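Local coordinates for ABC transporter periplasmic peptide-binding protein (Pseudoalteromonas, PDB 4QFL) that binds dipeptides in the periplasm, here Ala-Phe, and probably hands them to an ABC transporter in the membrane for uptake, at residues Thr247-Gly250 with Thr251-Ile254; Gln272-Ile275 with Leu276-Asp280; Ala316-Ile319 with Glu320-Met323; Ile384-Pro387 with Asn388-Lys391. All coordinates share one frame; numbering follows the deposited sequence.

Interaction 1: Thr247-Gly250 with Thr251-Ile254; sequences TPNG and TTRI
Arg253, in the first turn of helix 250-258, folds back on the loop that leads into that helix and bonds to the carbonyl oxygens of Thr247 and Pro248, a local side-chain-to-backbone clasp at a helix start. The stronger bond runs from Arg253 NH1 to Thr247 O at 3.0 Å; it is nearly straight, 165° at the hydrogen, and lies both in the carbonyl plane and close to the guanidinium plane. A second, weak bond from the same NH1 reaches Pro248 O, also 3.0 Å away. The chain gets there by bending at chi3 (-61°), which turns the guanidinium back over the loop and lays one face against Gly250, whose CA sits 3.8 Å from Arg253 CZ. Farther down the arginine, CG passes Thr247 CB at 3.8 Å. The methyls Thr247 CG2 and Thr252 CG2 meet at 3.5 Å, tight for two carbons, and their side chains cross at about a right angle. Asn249 holds the N-cap position, and its backbone O accepts from Arg253 N at 3.2 Å; Gly250 O takes Ile254 N at 3.2 Å, continuing the helical pattern that Asn249 O begins. The remaining guanidinium nitrogens reach beyond the turn, NE to Ala266 O and NH2 to His267 O, while Thr247 OG1 bonds to Lys256 NZ. A leucine in place of Arg253 would probably leave the carbonyls of Thr247, Pro248, Ala266 and His267 all without this donor. The clasp thereby ties the loop after strand 241-246 and the start of helix 250-258 to the end of strand 264-266 and the residue that follows it.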
ATOM      1  N   THR A 247      12.664 -11.814  -7.595  1.00 17.16           N
ATOM      2  CA  THR A 247      14.024 -11.829  -7.072  1.00 18.63           C
ATOM      3  C   THR A 247      14.084 -10.980  -5.806  1.00 20.00           C
ATOM      4  O   THR A 247      14.301  -9.770  -5.875  1.00 19.11           O
ATOM      5  CB  THR A 247      15.007 -11.232  -8.087  1.00 18.62           C
ATOM      6  OG1 THR A 247      14.800 -11.826  -9.371  1.00 19.00           O
ATOM      7  CG2 THR A 247      16.433 -11.476  -7.652  1.00 20.18           C
ATOM      8  N   PRO A 248      13.898 -11.614  -4.640  1.00 21.07           N
ATOM      9  CA  PRO A 248      13.810 -10.876  -3.376  1.00 18.33           C
ATOM     10  C   PRO A 248      15.087 -10.137  -2.984  1.00 18.21           C
ATOM     11  O   PRO A 248      15.022  -9.105  -2.324  1.00 20.13           O
ATOM     12  CB  PRO A 248      13.505 -11.968  -2.359  1.00 19.84           C
ATOM     13  CG  PRO A 248      12.893 -13.065  -3.160  1.00 21.60           C
ATOM     14  CD  PRO A 248      13.602 -13.044  -4.465  1.00 19.38           C
ATOM     15  N   ASN A 249      16.240 -10.659  -3.362  1.00 19.45           N
ATOM     16  CA  ASN A 249      17.478 -10.042  -2.929  1.00 18.61           C
ATOM     17  C   ASN A 249      17.779  -8.790  -3.731  1.00 16.59           C
ATOM     18  O   ASN A 249      17.918  -8.852  -4.954  1.00 15.72           O
ATOM     19  CB  ASN A 249      18.638 -11.028  -3.020  1.00 19.21           C
ATOM     20  CG  ASN A 249      19.930 -10.452  -2.472  1.00 21.88           C
ATOM     21  OD1 ASN A 249      20.063 -10.219  -1.270  1.00 25.16           O
ATOM     22  ND2 ASN A 249      20.888 -10.220  -3.350  1.00 22.72           N
ATOM     23  N   GLY A 250      17.880  -7.659  -3.036  1.00 17.47           N
ATOM     24  CA  GLY A 250      18.079  -6.362  -3.663  1.00 15.97           C
ATOM     25  C   GLY A 250      19.288  -6.253  -4.579  1.00 16.32           C
ATOM     26  O   GLY A 250      19.200  -5.750  -5.692  1.00 17.95           O
ATOM     27  N   THR A 251      20.431  -6.722  -4.120  1.00 16.58           N
ATOM     28  CA  THR A 251      21.635  -6.611  -4.926  1.00 16.58           C
ATOM     29  C   THR A 251      21.576  -7.503  -6.166  1.00 17.23           C
ATOM     30  O   THR A 251      22.166  -7.182  -7.198  1.00 17.22           O
ATOM     31  CB  THR A 251      22.898  -6.881  -4.082  1.00 18.22           C
ATOM     32  OG1 THR A 251      22.845  -8.203  -3.531  1.00 17.87           O
ATOM     33  CG2 THR A 251      22.966  -5.874  -2.937  1.00 18.77           C
ATOM     34  N   THR A 252      20.854  -8.612  -6.075  1.00 16.22           N
ATOM     35  CA  THR A 252      20.666  -9.482  -7.227  1.00 17.48           C
ATOM     36  C   THR A 252      19.825  -8.797  -8.311  1.00 15.90           C
ATOM     37  O   THR A 252      20.043  -9.008  -9.504  1.00 17.06           O
ATOM     38  CB  THR A 252      20.008 -10.817  -6.823  1.00 19.25           C
ATOM     39  OG1 THR A 252      20.807 -11.448  -5.822  1.00 19.49           O
ATOM     40  CG2 THR A 252      19.880 -11.757  -8.013  1.00 19.73           C
ATOM     41  N   ARG A 253      18.856  -7.984  -7.899  1.00 18.03           N
ATOM     42  CA  ARG A 253      18.058  -7.234  -8.867  1.00 15.99           C
ATOM     43  C   ARG A 253      18.947  -6.224  -9.560  1.00 15.76           C
ATOM     44  O   ARG A 253      18.831  -6.006 -10.756  1.00 16.93           O
ATOM     45  CB  ARG A 253      16.861  -6.559  -8.201  1.00 17.02           C
ATOM     46  CG  ARG A 253      15.868  -7.558  -7.576  1.00 15.82           C
ATOM     47  CD  ARG A 253      14.486  -6.936  -7.363  1.00 18.71           C
ATOM     48  NE  ARG A 253      14.529  -5.798  -6.450  1.00 18.89           N
ATOM     49  CZ  ARG A 253      14.630  -5.907  -5.129  1.00 16.07           C
ATOM     50  NH1 ARG A 253      14.694  -7.100  -4.560  1.00 14.94           N
ATOM     51  NH2 ARG A 253      14.663  -4.817  -4.379  1.00 18.52           N
ATOM     52  N   ILE A 254      19.875  -5.639  -8.811  1.00 15.39           N
ATOM     53  CA  ILE A 254      20.872  -4.756  -9.398  1.00 17.33           C
ATOM     54  C   ILE A 254      21.728  -5.536 -10.393  1.00 17.57           C
ATOM     55  O   ILE A 254      21.921  -5.107 -11.527  1.00 16.77           O
ATOM     56  CB  ILE A 254      21.801  -4.140  -8.327  1.00 18.04           C
ATOM     57  CG1 ILE A 254      20.998  -3.320  -7.328  1.00 16.96           C
ATOM     58  CG2 ILE A 254      22.877  -3.252  -8.983  1.00 17.40           C
ATOM     59  CD1 ILE A 254      20.441  -2.074  -7.900  1.00 17.86           C
TER

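Interaction 2: Gln272-Ile275 with Leu276-Asp280; sequences QLSI and LAQRD
Ser274 and Gln278, one turn apart on helix 273-278, lean together along its outer side. The serine hydroxyl, turned to the side opposite its own backbone N (chi1 169°), is carried toward the C-terminal end of the helix, and Gln278 comes to meet it with a side chain extended beyond CG. Gln278 NE2 gives Ser274 OG a weak hydrogen bond of 3.3 Å, bent to 143°. On its way the glutamine runs alongside the backbone, its CG 3.3 Å from Ser274 O. Arg279 does much the same one residue on: its CG lies 3.3 Å from Ile275 O, and bends at chi2 and chi3 then curl the chain.

Leu276 is turned another way. Its CG rests 3.3 Å from Gln272 O, the carbonyl that also accepts from Leu276 N at 3.1 Å in an almost straight bond of 171°. The apolar side chains of the adjacent residues touch loosely, Ile275 CG2 to Leu276 CD2 at 4.4 Å. Along the backbone, Ala277 N to Leu273 O is short at 2.8 Å, whereas the bonds of Gln278 N to Ser274 O and to Ile275 O are both weak.

The helix is thus two-sided. Ser274, Ile275 and Gln278 are exposed, while Leu276 is buried against Ile254 and Leu258 of helix 250-258, and with Leu273 packs on Val284 of strand 282-287 and on strand 500-513.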
ATOM      1  N   GLN A 272      23.778   0.829  -4.360  1.00 21.11           N
ATOM      2  CA  GLN A 272      24.155   0.706  -5.759  1.00 19.84           C
ATOM      3  C   GLN A 272      23.620   1.793  -6.682  1.00 20.89           C
ATOM      4  O   GLN A 272      23.791   1.700  -7.895  1.00 23.06           O
ATOM      5  CB  GLN A 272      23.792  -0.678  -6.298  1.00 18.83           C
ATOM      6  CG  GLN A 272      24.786  -1.764  -5.885  1.00 21.78           C
ATOM      7  CD  GLN A 272      24.562  -2.239  -4.468  1.00 21.30           C
ATOM      8  OE1 GLN A 272      23.427  -2.464  -4.061  1.00 21.73           O
ATOM      9  NE2 GLN A 272      25.639  -2.384  -3.705  1.00 21.87           N
ATOM     10  N   LEU A 273      22.988   2.829  -6.136  1.00 20.84           N
ATOM     11  CA  LEU A 273      22.472   3.899  -6.994  1.00 20.98           C
ATOM     12  C   LEU A 273      23.594   4.566  -7.766  1.00 18.81           C
ATOM     13  O   LEU A 273      23.441   4.888  -8.936  1.00 20.36           O
ATOM     14  CB  LEU A 273      21.707   4.952  -6.197  1.00 19.25           C
ATOM     15  CG  LEU A 273      20.335   4.513  -5.703  1.00 21.97           C
ATOM     16  CD1 LEU A 273      19.674   5.624  -4.902  1.00 23.19           C
ATOM     17  CD2 LEU A 273      19.488   4.099  -6.881  1.00 18.08           C
ATOM     18  N   SER A 274      24.722   4.778  -7.105  1.00 20.60           N
ATOM     19  CA  SER A 274      25.865   5.412  -7.756  1.00 23.18           C
ATOM     20  C   SER A 274      26.414   4.563  -8.906  1.00 21.53           C
ATOM     21  O   SER A 274      26.816   5.084  -9.941  1.00 22.69           O
ATOM     22  CB  SER A 274      26.962   5.701  -6.736  1.00 25.21           C
ATOM     23  OG  SER A 274      28.158   6.085  -7.382  1.00 29.70           O
ATOM     24  N   ILE A 275      26.436   3.254  -8.716  1.00 23.19           N
ATOM     25  CA  ILE A 275      26.833   2.349  -9.783  1.00 23.21           C
ATOM     26  C   ILE A 275      25.933   2.552 -11.004  1.00 24.60           C
ATOM     27  O   ILE A 275      26.423   2.760 -12.120  1.00 25.71           O
ATOM     28  CB  ILE A 275      26.758   0.876  -9.312  1.00 25.28           C
ATOM     29  CG1 ILE A 275      27.902   0.568  -8.338  1.00 27.37           C
ATOM     30  CG2 ILE A 275      26.751  -0.081 -10.500  1.00 25.32           C
ATOM     31  CD1 ILE A 275      27.671   1.109  -6.921  1.00 29.19           C
ATOM     32  N   LEU A 276      24.619   2.502 -10.787  1.00 20.49           N
ATOM     33  CA  LEU A 276      23.642   2.687 -11.861  1.00 19.75           C
ATOM     34  C   LEU A 276      23.714   4.087 -12.493  1.00 18.83           C
ATOM     35  O   LEU A 276      23.617   4.228 -13.711  1.00 20.58           O
ATOM     36  CB  LEU A 276      22.226   2.384 -11.345  1.00 17.99           C
ATOM     37  CG  LEU A 276      22.037   1.039 -10.629  1.00 19.29           C
ATOM     38  CD1 LEU A 276      20.603   0.867 -10.201  1.00 19.65           C
ATOM     39  CD2 LEU A 276      22.472  -0.132 -11.492  1.00 22.83           C
ATOM     40  N   ALA A 277      23.914   5.116 -11.669  1.00 19.90           N
ATOM     41  CA  ALA A 277      24.002   6.502 -12.156  1.00 20.47           C
ATOM     42  C   ALA A 277      25.132   6.744 -13.173  1.00 24.40           C
ATOM     43  O   ALA A 277      25.057   7.643 -14.014  1.00 24.55           O
ATOM     44  CB  ALA A 277      24.122   7.473 -10.989  1.00 21.42           C
ATOM     45  N   GLN A 278      26.177   5.936 -13.100  1.00 24.09           N
ATOM     46  CA  GLN A 278      27.296   6.072 -14.023  1.00 23.70           C
ATOM     47  C   GLN A 278      27.060   5.380 -15.368  1.00 25.76           C
ATOM     48  O   GLN A 278      27.654   5.763 -16.374  1.00 29.49           O
ATOM     49  CB  GLN A 278      28.566   5.554 -13.365  1.00 23.27           C
ATOM     50  CG  GLN A 278      28.917   6.326 -12.101  1.00 25.64           C
ATOM     51  CD  GLN A 278      30.142   5.777 -11.400  1.00 32.47           C
ATOM     52  OE1 GLN A 278      31.110   5.364 -12.046  1.00 34.90           O
ATOM     53  NE2 GLN A 278      30.106   5.760 -10.066  1.00 29.74           N
ATOM     54  N   ARG A 279      26.182   4.384 -15.388  1.00 24.89           N
ATOM     55  CA  ARG A 279      25.903   3.619 -16.608  1.00 27.98           C
ATOM     56  C   ARG A 279      25.081   4.416 -17.628  1.00 26.67           C
ATOM     57  O   ARG A 279      23.977   4.851 -17.338  1.00 27.15           O
ATOM     58  CB  ARG A 279      25.179   2.307 -16.272  1.00 27.13           C
ATOM     59  CG  ARG A 279      25.828   1.495 -15.150  1.00 28.57           C
ATOM     60  CD  ARG A 279      27.144   0.864 -15.604  1.00 28.49           C
ATOM     61  NE  ARG A 279      26.911  -0.069 -16.699  1.00 25.79           N
ATOM     62  CZ  ARG A 279      27.859  -0.763 -17.309  1.00 27.65           C
ATOM     63  NH1 ARG A 279      29.128  -0.639 -16.937  1.00 26.73           N
ATOM     64  NH2 ARG A 279      27.528  -1.587 -18.292  1.00 26.21           N
ATOM     65  N   ASP A 280      25.622   4.582 -18.829  1.00 26.34           N
ATOM     66  CA  ASP A 280      24.954   5.328 -19.894  1.00 25.45           C
ATOM     67  C   ASP A 280      23.656   4.678 -20.365  1.00 26.42           C
ATOM     68  O   ASP A 280      22.748   5.359 -20.837  1.00 26.97           O
ATOM     69  CB  ASP A 280      25.883   5.463 -21.109  1.00 29.53           C
ATOM     70  CG  ASP A 280      27.153   6.236 -20.802  1.00 34.06           C
ATOM     71  OD1 ASP A 280      27.073   7.254 -20.071  1.00 39.24           O
ATOM     72  OD2 ASP A 280      28.230   5.823 -21.302  1.00 38.20           O
TER

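Interaction 3: Ala316-Ile319 with Glu320-Met323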
ATOM      1  N   ALA A 316      16.496   7.710  22.310  1.00 28.63           N
ATOM      2  CA  ALA A 316      17.791   7.054  22.203  1.00 25.75           C
ATOM      3  C   ALA A 316      18.255   6.940  20.755  1.00 27.10           C
ATOM      4  O   ALA A 316      19.377   6.504  20.489  1.00 29.25           O
ATOM      5  CB  ALA A 316      17.720   5.686  22.831  1.00 25.35           C
ATOM      6  N   ILE A 317      17.394   7.326  19.819  1.00 25.77           N
ATOM      7  CA  ILE A 317      17.634   7.024  18.408  1.00 25.70           C
ATOM      8  C   ILE A 317      18.268   8.164  17.631  1.00 22.52           C
ATOM      9  O   ILE A 317      17.706   9.246  17.526  1.00 25.29           O
ATOM     10  CB  ILE A 317      16.348   6.569  17.702  1.00 24.70           C
ATOM     11  CG1 ILE A 317      15.690   5.451  18.506  1.00 24.88           C
ATOM     12  CG2 ILE A 317      16.661   6.081  16.292  1.00 25.04           C
ATOM     13  CD1 ILE A 317      16.603   4.260  18.726  1.00 24.41           C
ATOM     14  N   ASP A 318      19.446   7.900  17.085  1.00 25.74           N
ATOM     15  CA  ASP A 318      20.165   8.890  16.300  1.00 26.40           C
ATOM     16  C   ASP A 318      19.537   9.002  14.930  1.00 26.33           C
ATOM     17  O   ASP A 318      19.962   8.332  13.992  1.00 28.39           O
ATOM     18  CB  ASP A 318      21.632   8.488  16.149  1.00 26.90           C
ATOM     19  CG  ASP A 318      22.510   9.635  15.661  1.00 30.32           C
ATOM     20  OD1 ASP A 318      21.969  10.639  15.143  1.00 30.19           O
ATOM     21  OD2 ASP A 318      23.748   9.533  15.799  1.00 30.96           O
ATOM     22  N   ILE A 319      18.523   9.849  14.814  1.00 26.07           N
ATOM     23  CA  ILE A 319      17.781   9.965  13.568  1.00 29.79           C
ATOM     24  C   ILE A 319      18.654  10.521  12.449  1.00 29.01           C
ATOM     25  O   ILE A 319      18.493  10.165  11.280  1.00 28.33           O
ATOM     26  CB  ILE A 319      16.512  10.836  13.731  1.00 30.69           C
ATOM     27  CG1 ILE A 319      15.501  10.117  14.611  1.00 28.59           C
ATOM     28  CG2 ILE A 319      15.857  11.089  12.384  1.00 28.39           C
ATOM     29  CD1 ILE A 319      15.131   8.751  14.071  1.00 26.35           C
ATOM     30  N   GLU A 320      19.586  11.395  12.807  1.00 29.66           N
ATOM     31  CA  GLU A 320      20.381  12.068  11.790  1.00 29.10           C
ATOM     32  C   GLU A 320      21.422  11.141  11.174  1.00 28.04           C
ATOM     33  O   GLU A 320      21.853  11.341  10.039  1.00 29.10           O
ATOM     34  CB  GLU A 320      21.001  13.350  12.350  1.00 33.45           C
ATOM     35  CG  GLU A 320      19.991  14.491  12.505  1.00 34.62           C
ATOM     36  CD  GLU A 320      19.435  14.972  11.163  1.00 38.33           C
ATOM     37  OE1 GLU A 320      20.191  14.948  10.163  1.00 40.42           O
ATOM     38  OE2 GLU A 320      18.246  15.370  11.101  1.00 39.84           O
ATOM     39  N   LYS A 321      21.800  10.111  11.920  1.00 25.87           N
ATOM     40  CA  LYS A 321      22.732   9.106  11.431  1.00 26.01           C
ATOM     41  C   LYS A 321      22.019   8.139  10.495  1.00 25.94           C
ATOM     42  O   LYS A 321      22.623   7.594   9.568  1.00 24.71           O
ATOM     43  CB  LYS A 321      23.345   8.342  12.603  1.00 26.47           C
ATOM     44  CG  LYS A 321      24.151   7.109  12.208  1.00 26.37           C
ATOM     45  CD  LYS A 321      25.365   7.487  11.395  1.00 24.71           C
ATOM     46  CE  LYS A 321      26.268   6.297  11.187  1.00 28.84           C
ATOM     47  NZ  LYS A 321      27.499   6.685  10.447  1.00 35.94           N
ATOM     48  N   ILE A 322      20.731   7.921  10.755  1.00 24.78           N
ATOM     49  CA  ILE A 322      19.896   7.107   9.880  1.00 24.03           C
ATOM     50  C   ILE A 322      19.631   7.822   8.562  1.00 22.77           C
ATOM     51  O   ILE A 322      19.675   7.205   7.495  1.00 23.66           O
ATOM     52  CB  ILE A 322      18.569   6.722  10.559  1.00 26.86           C
ATOM     53  CG1 ILE A 322      18.819   5.627  11.604  1.00 25.59           C
ATOM     54  CG2 ILE A 322      17.559   6.235   9.522  1.00 22.39           C
ATOM     55  CD1 ILE A 322      17.619   5.299  12.444  1.00 24.27           C
ATOM     56  N   MET A 323      19.386   9.126   8.632  1.00 24.47           N
ATOM     57  CA  MET A 323      19.156   9.927   7.422  1.00 23.74           C
ATOM     58  C   MET A 323      20.305   9.821   6.428  1.00 24.28           C
ATOM     59  O   MET A 323      20.122   9.999   5.226  1.00 23.36           O
ATOM     60  CB  MET A 323      18.887  11.389   7.774  1.00 23.01           C
ATOM     61  CG  MET A 323      17.609  11.598   8.590  1.00 27.01           C
ATOM     62  SD  MET A 323      16.178  10.648   7.995  1.00 23.55           S
ATOM     63  CE  MET A 323      15.771  11.471   6.466  1.00 22.13           C
TER
HETATM   64  O   HOH W   1      19.510  12.456  15.398  1.00 29.58           O
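An N-terminal helix cap opens helix 319-325: Asp318 occupies the N-cap position and its carboxylate accepts from the backbone of Lys321. The bond from Lys321 N to Asp318 OD1 is 3.3 Å long and bent to 140°, and the N-H arrives from above the carboxylate plane. A chi1 near trans (-165°) swings the carboxylate of Asp318 over the first turn. There it also lies against the aliphatic root of the lysine, with Asp318 CG 3.4 Å from Lys321 CB. Water 1 joins in on the same end, giving a hydrogen to Asp318 OD1 at 3.1 Å and accepting one from Glu320 N at 2.8 Å, so two N-H groups of the opening turn are served by the carboxylate and its water. The negative charge there probably interacts favourably with the helix dipole.

Behind the cap, Met323 N bonds to Ile319 O at 3.0 Å, and the methionine CG comes within 3.2 Å of that same oxygen. Across the cap, Ile317 CG2 and Ile322 CD1 touch at 4.0 Å, two buried branches that face helix 389-401, where Met396 and Met392 receive them. Ile319 and Met323 pack instead on strand 500-513. Glu320 turns outward to a salt bridge with Arg333, and Asp399 accepts from Asp318 N. An aspartate N-cap joined to a hydrophobic staple, here Ile317 at N' with Ile322 at N4, is typical of helix starts.

Interaction 4: Ile384-Pro387 with Asn388-Lys391; sequences IYNP and NARK. With PHE (phenylalanine), chain D.
Tyr385 OH donates to the carboxylate O of the bound phenylalanine at 2.6 Å, and that oxygen lies at the edge of the tyrosine ring, near its plane. Arg383, Thr48 and Gly50 also hydrogen-bond to the ligand, while Tyr327 OH binds Tyr385 O. On the next residue, Asn386 OD1 takes the backbone N-H of Asn388 at 3.1 Å, the side-chain bond that closes the turn round Pro387. The N-H comes in bent, 143° at the hydrogen and somewhat tilted from the carbonyl plane of the amide. Its chi1 of -170° sends the asparagine amide forward along the chain, and ND2 lies 3.9 Å from Ala389 CB. Side chain to backbone N-H two residues ahead, this bond is of the Asx-turn kind, and it delivers the chain to Asn388, the N-cap of helix 389-401. Water 2 adds a second bridge over the same turn, donating to Asn386 O and accepting from Ala389 N, 2.8 Å in each case. Were a leucine to replace Asn386, Asn388 N would probably lose its side-chain acceptor, and the turn round Pro387 would be left to the water bridge. Asn388 OD1 accepts from Lys391 N at 3.0 Å, nearly straight at 171° although the donor stands well above the amide plane.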
ATOM      1  N   ILE A 384       9.812   2.172  -0.498  1.00 16.08           N
ATOM      2  CA  ILE A 384       9.971   3.602  -0.691  1.00 16.54           C
ATOM      3  C   ILE A 384      10.274   4.293   0.628  1.00 16.16           C
ATOM      4  O   ILE A 384      11.150   5.153   0.699  1.00 17.14           O
ATOM      5  CB  ILE A 384       8.705   4.221  -1.270  1.00 17.78           C
ATOM      6  CG1 ILE A 384       8.386   3.591  -2.622  1.00 18.91           C
ATOM      7  CG2 ILE A 384       8.869   5.732  -1.414  1.00 18.36           C
ATOM      8  CD1 ILE A 384       7.030   3.982  -3.146  1.00 22.08           C
ATOM      9  N   TYR A 385       9.544   3.926   1.669  1.00 15.51           N
ATOM     10  CA  TYR A 385       9.670   4.612   2.946  1.00 13.99           C
ATOM     11  C   TYR A 385      10.855   4.138   3.786  1.00 13.84           C
ATOM     12  O   TYR A 385      11.162   4.726   4.811  1.00 14.96           O
ATOM     13  CB  TYR A 385       8.371   4.494   3.735  1.00 14.80           C
ATOM     14  CG  TYR A 385       7.818   3.093   3.796  1.00 14.62           C
ATOM     15  CD1 TYR A 385       8.241   2.205   4.772  1.00 15.30           C
ATOM     16  CD2 TYR A 385       6.878   2.658   2.877  1.00 13.83           C
ATOM     17  CE1 TYR A 385       7.738   0.923   4.837  1.00 14.38           C
ATOM     18  CE2 TYR A 385       6.373   1.374   2.932  1.00 15.08           C
ATOM     19  CZ  TYR A 385       6.803   0.512   3.917  1.00 13.91           C
ATOM     20  OH  TYR A 385       6.305  -0.764   3.985  1.00 14.31           O
ATOM     21  N   ASN A 386      11.520   3.078   3.345  1.00 15.20           N
ATOM     22  CA  ASN A 386      12.665   2.549   4.075  1.00 17.69           C
ATOM     23  C   ASN A 386      13.527   1.623   3.223  1.00 16.86           C
ATOM     24  O   ASN A 386      13.226   0.445   3.076  1.00 16.98           O
ATOM     25  CB  ASN A 386      12.223   1.838   5.356  1.00 16.79           C
ATOM     26  CG  ASN A 386      13.391   1.496   6.258  1.00 17.59           C
ATOM     27  OD1 ASN A 386      14.532   1.430   5.812  1.00 17.72           O
ATOM     28  ND2 ASN A 386      13.109   1.282   7.531  1.00 16.43           N
ATOM     29  N   PRO A 387      14.652   2.232   2.638  1.00 15.92           N
ATOM     30  CA  PRO A 387      15.390   1.335   1.727  1.00 17.08           C
ATOM     31  C   PRO A 387      16.289   0.264   2.367  1.00 17.51           C
ATOM     32  O   PRO A 387      16.814  -0.580   1.654  1.00 18.72           O
ATOM     33  CB  PRO A 387      16.228   2.293   0.877  1.00 18.93           C
ATOM     34  CG  PRO A 387      16.594   3.378   1.805  1.00 21.54           C
ATOM     35  CD  PRO A 387      15.344   3.619   2.583  1.00 17.64           C
ATOM     36  N   ASN A 388      16.461   0.292   3.679  1.00 17.27           N
ATOM     37  CA  ASN A 388      17.253  -0.735   4.355  1.00 18.33           C
ATOM     38  C   ASN A 388      16.872  -0.910   5.822  1.00 18.59           C
ATOM     39  O   ASN A 388      17.571  -0.416   6.714  1.00 19.37           O
ATOM     40  CB  ASN A 388      18.751  -0.423   4.228  1.00 18.22           C
ATOM     41  CG  ASN A 388      19.635  -1.631   4.514  1.00 21.58           C
ATOM     42  OD1 ASN A 388      19.202  -2.616   5.123  1.00 19.34           O
ATOM     43  ND2 ASN A 388      20.883  -1.556   4.075  1.00 20.87           N
ATOM     44  N   ALA A 389      15.772  -1.617   6.070  1.00 16.92           N
ATOM     45  CA  ALA A 389      15.271  -1.781   7.431  1.00 16.14           C
ATOM     46  C   ALA A 389      16.301  -2.481   8.303  1.00 18.04           C
ATOM     47  O   ALA A 389      16.417  -2.186   9.489  1.00 18.52           O
ATOM     48  CB  ALA A 389      13.970  -2.556   7.425  1.00 17.61           C
ATOM     49  N   ARG A 390      17.054  -3.398   7.699  1.00 18.54           N
ATOM     50  CA  ARG A 390      18.085  -4.168   8.397  1.00 19.24           C
ATOM     51  C   ARG A 390      19.157  -3.246   8.927  1.00 20.21           C
ATOM     52  O   ARG A 390      19.485  -3.285  10.105  1.00 21.32           O
ATOM     53  CB  ARG A 390      18.746  -5.142   7.434  1.00 22.23           C
ATOM     54  CG  ARG A 390      18.533  -6.595   7.742  1.00 27.70           C
ATOM     55  CD  ARG A 390      19.439  -7.123   8.851  1.00 31.00           C
ATOM     56  NE  ARG A 390      19.141  -8.541   9.078  1.00 33.53           N
ATOM     57  CZ  ARG A 390      19.437  -9.225  10.180  1.00 33.83           C
ATOM     58  NH1 ARG A 390      20.060  -8.639  11.195  1.00 31.46           N
ATOM     59  NH2 ARG A 390      19.102 -10.505  10.267  1.00 29.84           N
ATOM     60  N   LYS A 391      19.729  -2.443   8.032  1.00 19.62           N
ATOM     61  CA  LYS A 391      20.742  -1.461   8.405  1.00 21.58           C
ATOM     62  C   LYS A 391      20.192  -0.518   9.468  1.00 20.52           C
ATOM     63  O   LYS A 391      20.867  -0.207  10.450  1.00 22.12           O
ATOM     64  CB  LYS A 391      21.170  -0.668   7.176  1.00 18.92           C
ATOM     65  CG  LYS A 391      22.155   0.452   7.426  1.00 23.41           C
ATOM     66  CD  LYS A 391      23.531  -0.070   7.778  1.00 29.90           C
ATOM     67  CE  LYS A 391      24.596   1.035   7.679  1.00 31.22           C
ATOM     68  NZ  LYS A 391      25.747   0.861   8.640  1.00 31.17           N
TER
HETATM   69  N   PHE D 602       1.813  -1.464   1.888  1.00 18.48           N
HETATM   70  CA  PHE D 602       3.099  -1.758   2.509  1.00 15.77           C
HETATM   71  C   PHE D 602       4.175  -1.836   1.451  1.00 17.59           C
HETATM   72  O   PHE D 602       5.316  -1.454   1.690  1.00 19.81           O
HETATM   73  CB  PHE D 602       3.041  -3.097   3.236  1.00 14.98           C
HETATM   74  CG  PHE D 602       2.225  -3.076   4.481  1.00 18.26           C
HETATM   75  CD1 PHE D 602       2.399  -2.076   5.424  1.00 17.50           C
HETATM   76  CD2 PHE D 602       1.289  -4.057   4.717  1.00 17.51           C
HETATM   77  CE1 PHE D 602       1.662  -2.057   6.576  1.00 19.15           C
HETATM   78  CE2 PHE D 602       0.547  -4.048   5.868  1.00 18.40           C
HETATM   79  CZ  PHE D 602       0.727  -3.046   6.801  1.00 18.37           C
HETATM   80  OXT PHE D 602       3.923  -2.292   0.335  1.00 16.78           O
HETATM   81  O   HOH W   2      13.706  -2.045   4.187  1.00 18.08           O

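How the interactions relate
The four contacts follow one another along the chain; interactions 1, 3 and 4 lie at helix starts, while interaction 2 spans a short helix. Interactions 1 and 2 touch: Ile254 CD1 of helix 250-258 meets Leu276 CD1 of helix 273-278 at 3.7 Å, and their centres are 15 Å apart. Interactions 3 and 4 lie 13 Å apart by centres, with nearest atoms about 6 Å away, and share helix 389-401, which interaction 4 opens and against which Ile317 and Ile322 of interaction 3 pack. Interactions 2 and 3 back onto strand 500-513, though their centres are 27 Å apart. Only interaction 4 includes a residue of the dipeptide pocket; the others belong to the surrounding framework.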